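Local coordinates for protein putative Zn-dependent Alcohol Dehydrogenase (PDB 3IV6) that binds S-adenosylmethionine in a Rossmann-like alpha/beta domain and, despite its name, is probably a methyltransferase, at residues N19-T23 with A54-F58; S32-I38 with L245-P249; V139-T143 with Q255-R259; V148-Y153 with R216-V222. All coordinates share one frame; numbering follows the deposited sequence.

Contact 1. Residues N19-T23 with A54-F58. With SAM (S-adenosylmethionine), chain E.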
# COMPACT_ATOMS: atom_id res chain seq x y z
N ASN A 19 -4.56 7.26 13.02
CA ASN A 19 -4.42 8.59 12.47
C ASN A 19 -3.04 9.25 12.58
O ASN A 19 -2.78 10.25 11.95
CB ASN A 19 -5.54 9.51 13.01
CG ASN A 19 -5.49 9.71 14.53
OD1 ASN A 19 -4.48 9.44 15.20
ND2 ASN A 19 -6.60 10.23 15.08
N GLN A 20 -2.13 8.70 13.37
CA GLN A 20 -0.79 9.28 13.45
C GLN A 20 -0.13 9.32 12.08
O GLN A 20 0.68 10.20 11.79
CB GLN A 20 0.09 8.49 14.41
CG GLN A 20 -0.30 8.59 15.85
CD GLN A 20 0.60 7.77 16.73
OE1 GLN A 20 1.70 8.19 17.08
NE2 GLN A 20 0.15 6.57 17.07
N PHE A 21 -0.48 8.36 11.24
CA PHE A 21 0.14 8.29 9.93
C PHE A 21 -0.02 9.56 9.09
O PHE A 21 0.92 10.00 8.41
CB PHE A 21 -0.34 7.10 9.14
CG PHE A 21 0.46 6.90 7.89
CD1 PHE A 21 1.64 6.18 7.94
CD2 PHE A 21 0.08 7.50 6.70
CE1 PHE A 21 2.42 6.02 6.81
CE2 PHE A 21 0.85 7.36 5.55
CZ PHE A 21 2.02 6.61 5.61
N TRP A 22 -1.19 10.17 9.13
CA TRP A 22 -1.39 11.38 8.35
C TRP A 22 -1.38 12.68 9.17
O TRP A 22 -1.61 13.76 8.62
CB TRP A 22 -2.70 11.27 7.60
CG TRP A 22 -3.96 11.35 8.48
CD1 TRP A 22 -4.48 12.46 9.12
CD2 TRP A 22 -4.88 10.30 8.75
NE1 TRP A 22 -5.65 12.15 9.77
CE2 TRP A 22 -5.92 10.82 9.55
CE3 TRP A 22 -4.93 8.96 8.39
CZ2 TRP A 22 -6.97 10.06 9.99
CZ3 TRP A 22 -5.97 8.21 8.81
CH2 TRP A 22 -6.98 8.75 9.61
N THR A 23 -1.14 12.58 10.47
CA THR A 23 -1.15 13.75 11.34
C THR A 23 0.26 14.13 11.73
O THR A 23 0.58 15.31 11.87
CB THR A 23 -1.98 13.55 12.63
OG1 THR A 23 -1.60 12.32 13.26
CG2 THR A 23 -3.44 13.52 12.32
N ALA A 54 -7.01 2.82 4.31
CA ALA A 54 -7.75 3.87 5.01
C ALA A 54 -6.81 4.96 5.53
O ALA A 54 -7.26 5.96 6.09
CB ALA A 54 -8.56 3.28 6.15
N SER A 55 -5.51 4.75 5.33
CA SER A 55 -4.51 5.70 5.81
C SER A 55 -4.40 6.90 4.89
O SER A 55 -3.96 7.97 5.30
CB SER A 55 -3.15 5.01 5.94
OG SER A 55 -2.59 4.74 4.66
N THR A 56 -4.82 6.72 3.64
CA THR A 56 -4.72 7.79 2.63
C THR A 56 -5.90 8.77 2.72
O THR A 56 -6.69 8.95 1.77
CB THR A 56 -4.59 7.24 1.19
OG1 THR A 56 -3.97 5.95 1.23
CG2 THR A 56 -3.71 8.15 0.35
N ARG A 57 -5.94 9.45 3.86
CA ARG A 57 -7.05 10.29 4.23
C ARG A 57 -7.33 11.49 3.31
O ARG A 57 -8.48 11.87 3.15
CB ARG A 57 -6.90 10.75 5.68
CG ARG A 57 -8.01 11.67 6.13
CD ARG A 57 -7.53 13.08 6.15
NE ARG A 57 -8.66 13.99 6.35
CZ ARG A 57 -8.91 14.64 7.48
NH1 ARG A 57 -8.11 14.53 8.54
NH2 ARG A 57 -9.97 15.43 7.53
N PHE A 58 -6.28 12.07 2.72
CA PHE A 58 -6.48 13.28 1.91
C PHE A 58 -6.84 12.93 0.47
O PHE A 58 -7.65 13.61 -0.15
CB PHE A 58 -5.28 14.26 2.03
CG PHE A 58 -5.01 14.66 3.45
CD1 PHE A 58 -5.95 15.40 4.15
CD2 PHE A 58 -3.86 14.25 4.11
CE1 PHE A 58 -5.73 15.74 5.48
CE2 PHE A 58 -3.64 14.58 5.42
CZ PHE A 58 -4.58 15.33 6.10
N SAM E . -0.01 4.50 3.97
CA SAM E . 0.68 5.05 2.82
C SAM E . -0.15 6.11 2.13
O SAM E . -1.29 6.43 2.50
OXT SAM E . 0.37 6.65 1.18
CB SAM E . 1.14 3.95 1.87
CG SAM E . 1.03 2.52 2.41
SD SAM E . -0.61 1.72 2.34
CE SAM E . -1.70 3.05 1.76
C5' SAM E . -1.00 1.43 4.10
C4' SAM E . -2.47 1.32 4.50
O4' SAM E . -3.05 0.18 3.89
C3' SAM E . -2.66 1.12 5.99
O3' SAM E . -3.83 1.82 6.35
C2' SAM E . -2.95 -0.36 6.15
O2' SAM E . -3.86 -0.61 7.20
C1' SAM E . -3.58 -0.74 4.82
N9 SAM E . -3.22 -2.10 4.42
C8 SAM E . -1.96 -2.65 4.43
N7 SAM E . -2.04 -3.94 4.01
C5 SAM E . -3.34 -4.24 3.72
C6 SAM E . -3.97 -5.41 3.25
N6 SAM E . -3.30 -6.54 3.00
N1 SAM E . -5.33 -5.39 3.07
C2 SAM E . -6.04 -4.24 3.37
N3 SAM E . -5.44 -3.09 3.81
C4 SAM E . -4.10 -3.09 3.99
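A buried packing contact, mostly apolar, closes the short helix 20-23 over the loop that joins strand 48-52 to helix 57-65, beside the methionine end of the bound S-adenosylmethionine. W22 carries most of it. R57 CB sits over one face of the indole, 3.8 Å from the centroid of the six-membered ring and only 17° off its normal, a CH-pi contact, while N19 CA lies against the opposite face nearer the rim. W22 CE3 comes to 3.4 Å from S55 O. The F58 ring turns its edge to the carbonyl oxygen of W22, and its CE2 stands 4.1 Å from W22 CB; the F58 plane is inclined 78° to the five-membered indole ring. With an alanine in place of W22, a gap would probably open between N19 CA and R57 CB, which loses the ring face it packs on. R57 is steered by a salt bridge from its NE to E61.

F21 serves the ligand more directly. With CG anti to the backbone N (chi1 -170°), its ring lies alongside both S55 and the amino-acid end of the cofactor, F21 CD2 4.1 Å from S55 CB and F21 CZ 3.4 Å from the SAM amino nitrogen N. That nitrogen donates to S55 OG across 2.7 Å. D74, D98 and I99 hold other parts of the cofactor. A loop after the first strand that meets the methionyl moiety, followed by an acidic residue, D74, at the end of strand 69-74, is consistent with the cofactor site of Rossmann-like class I methyltransferases.

Contact 2. Residues S32-I38 with L245-P249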
# COMPACT_ATOMS: atom_id res chain seq x y z
N SER A 32 1.21 13.96 -2.25
CA SER A 32 0.99 15.43 -2.23
C SER A 32 -0.36 15.88 -2.85
O SER A 32 -1.13 15.07 -3.41
CB SER A 32 2.11 16.09 -3.00
OG SER A 32 2.05 15.60 -4.33
N ASP A 33 -0.67 17.17 -2.76
CA ASP A 33 -1.86 17.66 -3.46
C ASP A 33 -1.83 17.27 -4.96
O ASP A 33 -2.77 16.64 -5.46
CB ASP A 33 -2.04 19.17 -3.30
CG ASP A 33 -2.36 19.59 -1.86
OD1 ASP A 33 -2.56 18.72 -0.98
OD2 ASP A 33 -2.41 20.83 -1.64
N ARG A 34 -0.74 17.61 -5.65
CA ARG A 34 -0.64 17.32 -7.05
C ARG A 34 -0.91 15.86 -7.38
O ARG A 34 -1.57 15.53 -8.41
CB ARG A 34 0.76 17.66 -7.54
CG ARG A 34 0.75 18.62 -8.67
CD ARG A 34 0.52 20.06 -8.14
NE ARG A 34 -0.52 20.70 -8.92
CZ ARG A 34 -0.74 22.00 -8.92
NH1 ARG A 34 -1.73 22.49 -9.65
NH2 ARG A 34 0.02 22.79 -8.19
N GLU A 35 -0.37 15.00 -6.51
CA GLU A 35 -0.44 13.56 -6.73
C GLU A 35 -1.85 13.00 -6.46
O GLU A 35 -2.29 12.09 -7.17
CB GLU A 35 0.61 12.87 -5.89
CG GLU A 35 1.99 13.15 -6.38
CD GLU A 35 3.07 12.59 -5.50
OE1 GLU A 35 2.85 12.39 -4.27
OE2 GLU A 35 4.16 12.35 -6.05
N ASN A 36 -2.54 13.53 -5.45
CA ASN A 36 -3.95 13.24 -5.27
C ASN A 36 -4.70 13.49 -6.57
O ASN A 36 -5.45 12.64 -7.05
CB ASN A 36 -4.55 14.09 -4.14
CG ASN A 36 -4.10 13.64 -2.75
OD1 ASN A 36 -3.59 12.54 -2.57
ND2 ASN A 36 -4.32 14.49 -1.77
N ASP A 37 -4.46 14.66 -7.17
CA ASP A 37 -5.02 15.01 -8.47
C ASP A 37 -4.69 14.02 -9.61
O ASP A 37 -5.57 13.66 -10.39
CB ASP A 37 -4.60 16.43 -8.81
CG ASP A 37 -5.23 17.45 -7.88
OD1 ASP A 37 -6.08 17.05 -7.04
OD2 ASP A 37 -4.88 18.66 -7.97
N ILE A 38 -3.45 13.59 -9.71
CA ILE A 38 -3.09 12.63 -10.74
C ILE A 38 -3.80 11.28 -10.57
O ILE A 38 -4.15 10.62 -11.55
CB ILE A 38 -1.58 12.43 -10.77
CG1 ILE A 38 -0.90 13.71 -11.25
CG2 ILE A 38 -1.17 11.22 -11.62
CD1 ILE A 38 0.57 13.80 -10.88
N LEU A 245 6.12 9.90 -10.52
CA LEU A 245 5.37 10.92 -9.78
C LEU A 245 6.27 12.08 -9.38
O LEU A 245 7.46 11.89 -9.10
CB LEU A 245 4.71 10.30 -8.54
CG LEU A 245 3.49 9.42 -8.79
CD1 LEU A 245 2.90 8.93 -7.48
CD2 LEU A 245 2.45 10.17 -9.61
N PRO A 246 5.70 13.28 -9.34
CA PRO A 246 6.49 14.51 -9.19
C PRO A 246 7.17 14.58 -7.83
O PRO A 246 8.38 14.78 -7.75
CB PRO A 246 5.45 15.61 -9.32
CG PRO A 246 4.18 14.98 -8.85
CD PRO A 246 4.25 13.55 -9.29
N ASP A 247 6.38 14.43 -6.76
CA ASP A 247 6.83 14.77 -5.42
C ASP A 247 7.43 13.56 -4.72
O ASP A 247 8.53 13.62 -4.17
CB ASP A 247 5.68 15.34 -4.60
CG ASP A 247 5.14 16.63 -5.17
OD1 ASP A 247 3.91 16.84 -5.11
OD2 ASP A 247 5.94 17.44 -5.68
N ALA A 248 6.70 12.45 -4.73
CA ALA A 248 7.09 11.26 -3.98
C ALA A 248 8.43 10.72 -4.45
O ALA A 248 8.93 11.11 -5.51
CB ALA A 248 6.02 10.19 -4.09
N PRO A 249 9.02 9.83 -3.66
CA PRO A 249 10.42 9.44 -3.85
C PRO A 249 10.56 8.30 -4.85
O PRO A 249 10.23 7.15 -4.52
CB PRO A 249 10.84 8.97 -2.45
CG PRO A 249 9.97 9.74 -1.53
CD PRO A 249 8.65 9.89 -2.23
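The side chain of E35 runs alongside the ring of P246, the two antiparallel, with E35 CG 3.7 Å from P246 CD. Extended beyond CG (chi2 174°), the glutamate carries its carboxylate into the loop, where OE2 accepts two backbone N-H groups. A248 N approaches E35 OE2 on the syn side at 2.9 Å, nearly straight at 172°; D247 N reaches the same E35 OE2 at 3.1 Å from the same face, well above the carboxylate plane, and its bond is more bent. The other oxygen turns back to its own helix: E35 OE1 accepts from S32 N at 3.0 Å on its anti side. Together with a weak bond from E35 N to S32 OG, this makes a capping box at the helix start. A single carboxylate therefore ties the helix N-terminus to the loop 245-249, and an alanine here would probably leave the amides of S32, D247 and A248 without their acceptor. D247 approaches S32 as well, but the placement of its carboxylate is doubtful. One turn further along, I38 adds apolar contact, its CD1 4.0 Å from P246 CD and its CG2 4.3 Å from L245 CD2. Helix 33-39 is thus fastened by its first turn to the loop between the antiparallel strands 237-244 and 251-258; I38 and L245 both touch L253 of the second strand, and N36 packs on helix 57-65.

Contact 3. Residues V139-T143 with Q255-R259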
# COMPACT_ATOMS: atom_id res chain seq x y z
N VAL A 139 -12.56 -4.30 -9.70
CA VAL A 139 -12.85 -3.31 -10.73
C VAL A 139 -13.60 -3.95 -11.90
O VAL A 139 -14.16 -3.25 -12.75
CB VAL A 139 -11.56 -2.65 -11.26
CG1 VAL A 139 -10.87 -1.88 -10.15
CG2 VAL A 139 -10.64 -3.69 -11.86
N GLY A 140 -13.61 -5.28 -11.94
CA GLY A 140 -14.02 -6.00 -13.13
C GLY A 140 -13.33 -5.50 -14.38
O GLY A 140 -12.19 -5.86 -14.66
N SER A 141 -14.04 -4.67 -15.14
CA SER A 141 -13.50 -4.11 -16.38
C SER A 141 -13.07 -2.66 -16.19
O SER A 141 -12.89 -1.93 -17.16
CB SER A 141 -14.52 -4.22 -17.51
OG SER A 141 -15.73 -3.56 -17.16
N GLY A 142 -12.92 -2.26 -14.93
CA GLY A 142 -12.52 -0.90 -14.61
C GLY A 142 -11.02 -0.70 -14.65
O GLY A 142 -10.29 -1.53 -15.21
N THR A 143 -10.56 0.40 -14.06
CA THR A 143 -9.13 0.71 -14.05
C THR A 143 -8.56 0.63 -12.63
O THR A 143 -9.22 1.01 -11.67
CB THR A 143 -8.91 2.11 -14.65
OG1 THR A 143 -9.55 2.18 -15.93
CG2 THR A 143 -7.41 2.44 -14.77
N GLN A 255 -1.18 2.20 -14.11
CA GLN A 255 -2.59 2.08 -14.44
C GLN A 255 -2.75 0.83 -15.29
O GLN A 255 -2.10 0.67 -16.32
CB GLN A 255 -3.07 3.33 -15.17
CG GLN A 255 -4.45 3.21 -15.81
CD GLN A 255 -4.95 4.53 -16.35
OE1 GLN A 255 -4.80 5.56 -15.71
NE2 GLN A 255 -5.54 4.51 -17.55
N PHE A 256 -3.59 -0.08 -14.82
CA PHE A 256 -3.76 -1.36 -15.49
C PHE A 256 -5.18 -1.92 -15.37
O PHE A 256 -6.00 -1.47 -14.57
CB PHE A 256 -2.72 -2.40 -15.01
CG PHE A 256 -2.76 -2.72 -13.51
CD1 PHE A 256 -3.41 -3.88 -13.05
CD2 PHE A 256 -2.14 -1.91 -12.56
CE1 PHE A 256 -3.43 -4.22 -11.67
CE2 PHE A 256 -2.18 -2.25 -11.19
CZ PHE A 256 -2.81 -3.40 -10.76
N SER A 257 -5.46 -2.93 -16.17
CA SER A 257 -6.81 -3.45 -16.25
C SER A 257 -6.73 -4.81 -16.91
O SER A 257 -5.66 -5.18 -17.39
CB SER A 257 -7.63 -2.53 -17.12
OG SER A 257 -6.99 -2.45 -18.36
N ARG A 258 -7.83 -5.57 -16.88
CA ARG A 258 -7.92 -6.77 -17.68
C ARG A 258 -9.30 -6.78 -18.29
O ARG A 258 -10.29 -6.70 -17.57
CB ARG A 258 -7.64 -8.05 -16.88
CG ARG A 258 -8.63 -8.34 -15.80
CD ARG A 258 -8.95 -9.81 -15.75
NE ARG A 258 -8.70 -10.39 -14.42
CZ ARG A 258 -9.53 -10.30 -13.38
NH1 ARG A 258 -9.19 -10.89 -12.23
NH2 ARG A 258 -10.68 -9.62 -13.47
N ARG A 259 -9.37 -6.87 -19.62
CA ARG A 259 -10.68 -6.91 -20.27
C ARG A 259 -10.65 -7.94 -21.39
O ARG A 259 -9.57 -8.36 -21.80
CB ARG A 259 -11.07 -5.53 -20.81
CG ARG A 259 -10.89 -4.35 -19.83
CD ARG A 259 -11.26 -3.00 -20.47
NE ARG A 259 -11.30 -1.90 -19.49
CZ ARG A 259 -10.38 -0.94 -19.38
NH1 ARG A 259 -9.33 -0.93 -20.19
NH2 ARG A 259 -10.50 0.01 -18.45
O HOH W 1 -10.28 -4.01 -16.11
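The carbonyl oxygen of S141 is gripped by two nitrogens of R259: NE donates to it at 2.8 Å and 154°, and NH2 adds a weak bond at 3.3 Å. The oxygen lies at the edge of the guanidinium, near its plane, whereas NE stands 34° out of the carbonyl plane of S141. R259 spans the gap because its chain is extended from CG to NE (chi2 178°). S257 CB lies over one face of the same guanidinium, toward its rim, and also meets G142 O at 3.4 Å. E240 is the second partner that fixes this end of the strand, taking a salt bridge from R259 NH1 and hydrogen bonds from S257 OG and Q255 NE2.

The receiving loop is a type II' turn from V139 to G142, closed by G142 N to V139 O at 2.7 Å. G140 holds the positive phi such a turn needs at its second position. One water bridges turn and strand: it accepts from R258 N at 3.0 Å and lies 2.6 Å from G142 O, with G140 O also in reach, although its protons cannot serve every acceptor around it. Beyond the turn, T143 CG2 packs across the stem of Q255 at CG.

Here the chain leaves helix 125-139 and enters strand 143-149, which runs antiparallel to its sheet neighbour, strand 251-258; strand 237-244 lies on that strand's far side, while F256 and R258 reach L136 of the helix.

Contact 4. Residues V148-Y153 with R216-V222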
# COMPACT_ATOMS: atom_id res chain seq x y z
N VAL A 148 3.88 2.58 -6.80
CA VAL A 148 4.83 1.78 -6.08
C VAL A 148 6.12 2.55 -5.89
O VAL A 148 6.64 3.10 -6.83
CB VAL A 148 5.16 0.52 -6.84
CG1 VAL A 148 6.01 -0.42 -5.94
CG2 VAL A 148 3.87 -0.17 -7.27
N LYS A 149 6.64 2.60 -4.68
CA LYS A 149 7.96 3.19 -4.44
C LYS A 149 9.05 2.25 -4.93
O LYS A 149 9.01 1.10 -4.58
CB LYS A 149 8.16 3.48 -2.95
CG LYS A 149 9.01 4.69 -2.70
CD LYS A 149 10.00 4.51 -1.58
CE LYS A 149 11.22 3.77 -2.07
NZ LYS A 149 12.03 4.63 -2.99
N LEU A 150 10.02 2.74 -5.69
CA LEU A 150 10.98 1.86 -6.34
C LEU A 150 12.39 1.98 -5.79
O LEU A 150 12.84 3.07 -5.41
CB LEU A 150 10.99 2.06 -7.85
CG LEU A 150 9.66 2.01 -8.63
CD1 LEU A 150 9.87 2.56 -10.02
CD2 LEU A 150 9.08 0.59 -8.72
N GLY A 151 13.06 0.84 -5.74
CA GLY A 151 14.40 0.72 -5.20
C GLY A 151 14.35 0.68 -3.70
O GLY A 151 13.30 0.41 -3.15
N PHE A 152 15.45 0.99 -3.04
CA PHE A 152 15.52 0.89 -1.57
C PHE A 152 15.00 2.12 -0.87
O PHE A 152 15.12 3.24 -1.39
CB PHE A 152 16.95 0.59 -1.08
CG PHE A 152 17.47 -0.76 -1.49
CD1 PHE A 152 16.86 -1.93 -1.02
CD2 PHE A 152 18.55 -0.88 -2.34
CE1 PHE A 152 17.32 -3.17 -1.42
CE2 PHE A 152 19.01 -2.12 -2.73
CZ PHE A 152 18.40 -3.26 -2.27
N TYR A 153 14.45 1.89 0.31
CA TYR A 153 14.15 2.96 1.26
C TYR A 153 15.44 3.46 1.96
O TYR A 153 16.46 2.76 1.99
CB TYR A 153 13.17 2.45 2.29
CG TYR A 153 11.73 2.34 1.80
CD1 TYR A 153 10.80 3.30 2.16
CD2 TYR A 153 11.31 1.29 1.00
CE1 TYR A 153 9.51 3.22 1.73
CE2 TYR A 153 10.01 1.20 0.56
CZ TYR A 153 9.12 2.17 0.94
OH TYR A 153 7.81 2.13 0.52
N ARG A 216 11.26 -5.34 -1.99
CA ARG A 216 11.54 -4.07 -2.67
C ARG A 216 11.42 -4.30 -4.16
O ARG A 216 11.76 -5.37 -4.65
CB ARG A 216 12.91 -3.48 -2.33
CG ARG A 216 13.13 -2.99 -0.87
CD ARG A 216 11.86 -2.66 -0.13
NE ARG A 216 12.13 -2.08 1.19
CZ ARG A 216 11.20 -1.81 2.11
NH1 ARG A 216 9.92 -2.08 1.87
NH2 ARG A 216 11.53 -1.27 3.26
N PHE A 217 10.89 -3.30 -4.86
CA PHE A 217 10.64 -3.46 -6.28
C PHE A 217 11.39 -2.43 -7.07
O PHE A 217 11.54 -1.29 -6.64
CB PHE A 217 9.14 -3.35 -6.62
CG PHE A 217 8.27 -4.36 -5.91
CD1 PHE A 217 7.93 -5.56 -6.52
CD2 PHE A 217 7.74 -4.08 -4.65
CE1 PHE A 217 7.09 -6.51 -5.87
CE2 PHE A 217 6.92 -4.99 -4.00
CZ PHE A 217 6.59 -6.23 -4.61
N ASP A 218 11.86 -2.86 -8.23
CA ASP A 218 12.33 -1.99 -9.31
C ASP A 218 11.20 -2.00 -10.32
O ASP A 218 10.30 -2.82 -10.23
CB ASP A 218 13.58 -2.56 -10.01
CG ASP A 218 14.85 -2.43 -9.17
OD1 ASP A 218 14.93 -1.55 -8.28
OD2 ASP A 218 15.79 -3.22 -9.45
N ASP A 219 11.27 -1.09 -11.28
CA ASP A 219 10.30 -1.05 -12.35
C ASP A 219 10.16 -2.42 -13.01
O ASP A 219 9.05 -2.88 -13.23
CB ASP A 219 10.70 0.00 -13.38
CG ASP A 219 9.71 0.08 -14.55
OD1 ASP A 219 8.50 0.36 -14.32
OD2 ASP A 219 10.18 -0.14 -15.69
N GLU A 220 11.26 -3.09 -13.30
CA GLU A 220 11.16 -4.45 -13.86
C GLU A 220 10.44 -5.41 -12.93
O GLU A 220 9.83 -6.38 -13.38
CB GLU A 220 12.53 -5.02 -14.26
CG GLU A 220 13.10 -4.49 -15.61
CD GLU A 220 12.16 -4.69 -16.84
OE1 GLU A 220 11.78 -5.85 -17.13
OE2 GLU A 220 11.82 -3.70 -17.54
N ASP A 221 10.51 -5.13 -11.64
CA ASP A 221 9.89 -6.04 -10.68
C ASP A 221 8.36 -5.89 -10.67
O ASP A 221 7.61 -6.88 -10.53
CB ASP A 221 10.53 -5.89 -9.28
CG ASP A 221 12.00 -6.40 -9.22
OD1 ASP A 221 12.32 -7.39 -9.90
OD2 ASP A 221 12.84 -5.81 -8.50
N VAL A 222 7.89 -4.66 -10.86
CA VAL A 222 6.46 -4.40 -10.90
C VAL A 222 5.88 -4.96 -12.20
O VAL A 222 4.80 -5.52 -12.23
CB VAL A 222 6.16 -2.94 -10.85
CG1 VAL A 222 4.69 -2.73 -11.00
CG2 VAL A 222 6.66 -2.34 -9.54
O HOH W 2 10.74 -0.89 -3.22
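Y153 lays the CD2 corner of its ring over one face of the R216 guanidinium, CD2 standing 3.3 Å from CZ, with the two planes tilted 39° and the side chains crossing nearly at a right angle. Beside this pair the backbones join: G151 N donates to F217 O at 2.8 Å, almost straight at 169°. A water lies between the same two backbone segments, donating to K149 O and G151 O and accepting from F217 N at 2.9 Å. G151 has a positive phi, a conformation easiest for a glycine. Apolar packing follows, V222 CG2 meeting both L150 CD2 at 3.9 Å and V148 CG1 at 4.1 Å.

A second shell positions these groups. R216, its chain kinked about the CB-CG bond (chi2 -23°), is drawn to D156 through NE and to E214 through NH1, both salt bridges, while Y153 OH is hydrogen-bonded to R122. K178 pairs with D218 and D221, and D221 OD2 also accepts from D218 N at the start of the helix.

The contact thus joins the end of strand 143-149, and the loop leading to helix 154-164, to the link between strand 213-215 of the small antiparallel sheet and helix 219-226, with L150 and V222 both resting on Y254 of strand 251-258.

The four contacts spread outward from the cofactor. Contact 1 touches S-adenosylmethionine directly. In contact 2 the side chain of E35 is about 8 Å from the bound SAM. In contact 4 the side chain of Y153 is about 7 Å from the bound SAM. Contacts 1 and 2 meet where F58 C lies 3.7 Å from N36 ND2, and contacts 2 and 4 where P249 O lies 3.3 Å from K149 CG, which makes contact 2 the bridge between contacts 1 and 4, whose centres are about 23 Å apart on opposite sides of the chain's centre. Contact 3 is more remote, its centre about 26 Å from that of contact 1, yet it shares strand 143-149 with contact 4, gripping the opposite end.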